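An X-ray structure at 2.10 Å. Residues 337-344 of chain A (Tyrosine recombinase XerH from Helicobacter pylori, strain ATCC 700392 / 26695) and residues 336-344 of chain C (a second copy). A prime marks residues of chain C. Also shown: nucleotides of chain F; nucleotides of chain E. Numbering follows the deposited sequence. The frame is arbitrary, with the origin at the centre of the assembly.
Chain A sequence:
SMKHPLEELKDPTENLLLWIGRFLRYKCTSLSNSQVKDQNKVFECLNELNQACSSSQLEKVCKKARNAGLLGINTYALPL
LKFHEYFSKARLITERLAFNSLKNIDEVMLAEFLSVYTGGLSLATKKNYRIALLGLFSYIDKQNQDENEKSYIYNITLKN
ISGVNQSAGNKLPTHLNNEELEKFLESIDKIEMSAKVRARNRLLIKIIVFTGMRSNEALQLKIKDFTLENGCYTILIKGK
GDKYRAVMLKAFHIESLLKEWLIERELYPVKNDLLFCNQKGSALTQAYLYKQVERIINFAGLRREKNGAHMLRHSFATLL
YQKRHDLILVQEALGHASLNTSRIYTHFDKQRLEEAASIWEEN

Chain A 337-344: ASLNTSRI
Chain C (336-344) HASLNTSRI

Asn340 of chain A makes the strongest polar contacts with chain C. Its amide accepts and donates at once. Leu339′ N donates to Asn340 OD1 at 2.8 Å, and Asn340 ND2 donates to Ser338′ OG at 2.9 Å. Both bonds are nearly linear, at 176° and 178°. The return pairing differs. Ser338 OG donates to Asn340′ OD1 at 3.1 Å. Water 1 accepts from Leu339 N and donates to Asn340′ OD1, both at 2.9 Å. The contact is therefore not symmetric in its polar bonds.

Each chain enters a short, weakly bonded helix at about 339-342. Phi/psi is near -136/147 at Ser338 and -121/139 at Ser338′, then close to -65/-25 for most of the helical residues. Both serines are N-caps with chi1 t. Asn340 N donates to Ser338 OG, and Asn340′ N to Ser338′ OG, each at 3.2 Å. Each serine hydroxyl thus serves its own helix and the partner asparagine. The closest CA pair is Asn340 CA and Leu339′ CA, 5.6 Å apart. From 337 to 344 the two stretches run in broadly opposite directions. Asn340 has chi1 -74° (m) and chi2 -41°; Asn340′ has chi1 -66° (m) and chi2 -25°.

Water 3 joins Asn340 OD1 (2.8 Å), Arg343 NH2 (2.6 Å) and Ala337′ O (3.1 Å). Both arginines have chi1 to chi3 t, but chi4 is -179° in Arg343 and 96° in Arg343′.

The leucines form the apolar centre. Both point toward the other stretch with chi1 m and chi2 t, and Leu339 CB meets Leu339′ CB at 3.8 Å. Arg343 CB packs on Leu339′ CD1 at 3.6 Å. Leu339 CD1 sits 3.4 Å from Arg343′ NH2, at the guanidinium edge.

Outside this contact, Ala337 N donates to DT14 OP2 of chain E at 2.8 Å, and Ala337′ N to DT14 OP1 of chain F at 2.7 Å.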

# COMPACT_ATOMS: atom_id res chain seq x y z
N ALA A 337 -10.75 2.98 12.44
CA ALA A 337 -9.59 3.01 11.55
C ALA A 337 -8.52 3.97 12.08
O ALA A 337 -7.33 3.79 11.84
CB ALA A 337 -10.00 3.41 10.15
N SER A 338 -8.97 5.00 12.81
CA SER A 338 -8.07 6.01 13.33
C SER A 338 -8.39 6.36 14.78
O SER A 338 -9.55 6.34 15.19
CB SER A 338 -8.13 7.28 12.47
OG SER A 338 -7.33 8.31 13.03
N LEU A 339 -7.35 6.69 15.54
CA LEU A 339 -7.50 7.08 16.94
C LEU A 339 -8.24 8.41 17.09
O LEU A 339 -8.75 8.72 18.16
CB LEU A 339 -6.14 7.18 17.62
CG LEU A 339 -5.43 5.86 17.94
CD1 LEU A 339 -3.98 6.11 18.30
CD2 LEU A 339 -6.15 5.14 19.07
N ASN A 340 -8.29 9.18 16.01
CA ASN A 340 -9.01 10.45 16.01
C ASN A 340 -10.50 10.25 16.23
O ASN A 340 -11.19 11.14 16.72
CB ASN A 340 -8.76 11.21 14.71
CG ASN A 340 -7.38 11.83 14.65
OD1 ASN A 340 -6.88 12.36 15.65
ND2 ASN A 340 -6.74 11.75 13.49
N THR A 341 -10.99 9.07 15.85
CA THR A 341 -12.38 8.71 16.09
C THR A 341 -12.57 8.33 17.56
O THR A 341 -13.58 8.67 18.18
CB THR A 341 -12.83 7.54 15.19
OG1 THR A 341 -12.66 7.91 13.82
CG2 THR A 341 -14.29 7.20 15.44
N SER A 342 -11.58 7.64 18.12
CA SER A 342 -11.64 7.20 19.51
C SER A 342 -11.57 8.37 20.48
O SER A 342 -12.02 8.28 21.62
CB SER A 342 -10.52 6.20 19.80
OG SER A 342 -10.54 5.13 18.87
N ARG A 343 -10.99 9.48 20.02
CA ARG A 343 -10.81 10.67 20.85
C ARG A 343 -12.13 11.26 21.33
O ARG A 343 -12.20 11.86 22.41
CB ARG A 343 -10.02 11.73 20.08
CG ARG A 343 -9.80 13.02 20.84
CD ARG A 343 -9.17 14.09 19.97
NE ARG A 343 -9.13 15.38 20.64
CZ ARG A 343 -8.65 16.49 20.10
NH1 ARG A 343 -8.66 17.63 20.78
NH2 ARG A 343 -8.16 16.47 18.87
N ILE A 344 -13.18 11.08 20.54
CA ILE A 344 -14.49 11.67 20.81
C ILE A 344 -15.05 11.22 22.17
O ILE A 344 -15.86 11.92 22.78
CB ILE A 344 -15.49 11.32 19.70
CG1 ILE A 344 -14.87 11.58 18.32
CG2 ILE A 344 -16.78 12.12 19.85
CD1 ILE A 344 -15.76 11.20 17.16
N HIS C 336 -0.43 18.19 19.28
CA HIS C 336 -0.78 17.48 18.05
C HIS C 336 -2.26 17.67 17.71
O HIS C 336 -3.13 17.52 18.57
CB HIS C 336 -0.47 15.99 18.18
CG HIS C 336 0.98 15.68 18.35
ND1 HIS C 336 1.43 14.61 19.09
CD2 HIS C 336 2.09 16.29 17.86
CE1 HIS C 336 2.75 14.58 19.07
NE2 HIS C 336 3.17 15.58 18.33
N ALA C 337 -2.55 18.01 16.46
CA ALA C 337 -3.93 18.15 16.01
C ALA C 337 -4.52 16.78 15.70
O ALA C 337 -5.73 16.57 15.82
CB ALA C 337 -4.02 19.06 14.80
N SER C 338 -3.66 15.85 15.30
CA SER C 338 -4.08 14.50 14.97
C SER C 338 -3.39 13.47 15.85
O SER C 338 -2.20 13.58 16.13
CB SER C 338 -3.79 14.19 13.50
OG SER C 338 -4.04 12.83 13.20
N LEU C 339 -4.14 12.46 16.28
CA LEU C 339 -3.60 11.41 17.13
C LEU C 339 -2.77 10.41 16.33
O LEU C 339 -2.08 9.57 16.90
CB LEU C 339 -4.73 10.69 17.87
CG LEU C 339 -5.29 11.45 19.07
CD1 LEU C 339 -6.60 10.84 19.51
CD2 LEU C 339 -4.28 11.44 20.21
N ASN C 340 -2.85 10.49 15.00
CA ASN C 340 -2.01 9.67 14.14
C ASN C 340 -0.54 10.05 14.32
O ASN C 340 0.36 9.23 14.10
CB ASN C 340 -2.41 9.82 12.68
CG ASN C 340 -3.80 9.25 12.40
OD1 ASN C 340 -4.28 8.37 13.11
ND2 ASN C 340 -4.44 9.76 11.35
N THR C 341 -0.31 11.29 14.71
CA THR C 341 1.04 11.78 14.98
C THR C 341 1.52 11.30 16.34
O THR C 341 2.68 10.90 16.50
CB THR C 341 1.09 13.32 14.93
OG1 THR C 341 0.56 13.78 13.68
CG2 THR C 341 2.52 13.81 15.08
N SER C 342 0.63 11.34 17.33
CA SER C 342 0.96 10.93 18.69
C SER C 342 1.26 9.44 18.77
O SER C 342 2.05 9.00 19.61
CB SER C 342 -0.18 11.29 19.64
OG SER C 342 -0.51 12.67 19.55
N ARG C 343 0.63 8.67 17.89
CA ARG C 343 0.75 7.22 17.89
C ARG C 343 2.17 6.75 17.57
O ARG C 343 2.58 5.65 17.95
CB ARG C 343 -0.23 6.61 16.88
CG ARG C 343 -0.35 5.10 16.93
CD ARG C 343 -1.18 4.58 15.77
NE ARG C 343 -1.30 3.12 15.80
CZ ARG C 343 -2.33 2.47 16.32
NH1 ARG C 343 -2.36 1.14 16.30
NH2 ARG C 343 -3.34 3.14 16.86
N ILE C 344 2.92 7.58 16.86
CA ILE C 344 4.27 7.24 16.42
C ILE C 344 5.20 6.95 17.60
O ILE C 344 6.13 6.15 17.50
CB ILE C 344 4.87 8.37 15.56
CG1 ILE C 344 3.92 8.71 14.41
CG2 ILE C 344 6.24 7.98 15.01
CD1 ILE C 344 4.44 9.79 13.47
P DT F 14 -0.67 17.48 13.31
OP1 DT F 14 -0.91 18.48 14.38
OP2 DT F 14 -0.55 16.05 13.67
O5' DT F 14 -1.80 17.61 12.19
C5' DT F 14 -1.95 18.83 11.48
C4' DT F 14 -2.99 18.70 10.38
O4' DT F 14 -2.46 17.92 9.28
C3' DT F 14 -4.30 18.01 10.79
O3' DT F 14 -5.40 18.74 10.27
C2' DT F 14 -4.19 16.64 10.13
C1' DT F 14 -3.46 17.02 8.86
N1 DT F 14 -2.82 15.88 8.16
C2 DT F 14 -3.14 15.64 6.84
O2 DT F 14 -3.93 16.32 6.21
N3 DT F 14 -2.51 14.56 6.28
C4 DT F 14 -1.60 13.72 6.90
O4 DT F 14 -1.09 12.77 6.31
C5 DT F 14 -1.31 14.02 8.28
C7 DT F 14 -0.34 13.18 9.05
C6 DT F 14 -1.93 15.08 8.84
P DT E 14 -13.83 3.44 10.07
OP1 DT E 14 -13.96 1.99 9.80
OP2 DT E 14 -13.04 3.91 11.23
O5' DT E 14 -13.26 4.16 8.76
C5' DT E 14 -13.78 3.82 7.48
C4' DT E 14 -13.04 4.56 6.38
O4' DT E 14 -13.49 5.94 6.33
C3' DT E 14 -11.52 4.61 6.52
O3' DT E 14 -10.90 4.11 5.34
C2' DT E 14 -11.21 6.09 6.74
C1' DT E 14 -12.39 6.76 6.05
N1 DT E 14 -12.68 8.13 6.56
C2 DT E 14 -12.73 9.18 5.68
O2 DT E 14 -12.55 9.06 4.48
N3 DT E 14 -13.02 10.39 6.25
C4 DT E 14 -13.25 10.65 7.59
O4 DT E 14 -13.49 11.78 8.00
C5 DT E 14 -13.18 9.50 8.46
C7 DT E 14 -13.41 9.66 9.93
C6 DT E 14 -12.91 8.31 7.91
P DG F 13 5.76 15.50 13.18
OP1 DG F 13 5.95 16.10 14.51
OP2 DG F 13 5.83 14.03 13.02
O5' DG F 13 4.36 15.99 12.58
C5' DG F 13 4.11 17.38 12.42
C4' DG F 13 2.87 17.63 11.58
O4' DG F 13 3.08 17.16 10.24
C3' DG F 13 1.60 16.94 12.08
O3' DG F 13 0.68 17.92 12.55
C2' DG F 13 1.05 16.21 10.83
C1' DG F 13 1.83 16.85 9.70
N9 DG F 13 2.03 15.96 8.55
C8 DG F 13 2.81 14.83 8.50
N7 DG F 13 2.80 14.25 7.33
C5 DG F 13 1.97 15.04 6.56
C6 DG F 13 1.58 14.91 5.20
O6 DG F 13 1.90 14.03 4.39
N1 DG F 13 0.72 15.93 4.81
C2 DG F 13 0.29 16.95 5.63
N2 DG F 13 -0.54 17.85 5.07
N3 DG F 13 0.65 17.09 6.89
C4 DG F 13 1.49 16.10 7.29
O HOH W 1 -4.75 5.85 14.55
O HOH W 2 -7.34 10.41 10.46
O HOH W 3 -7.87 14.64 17.03
O HOH W 4 -7.82 18.40 16.31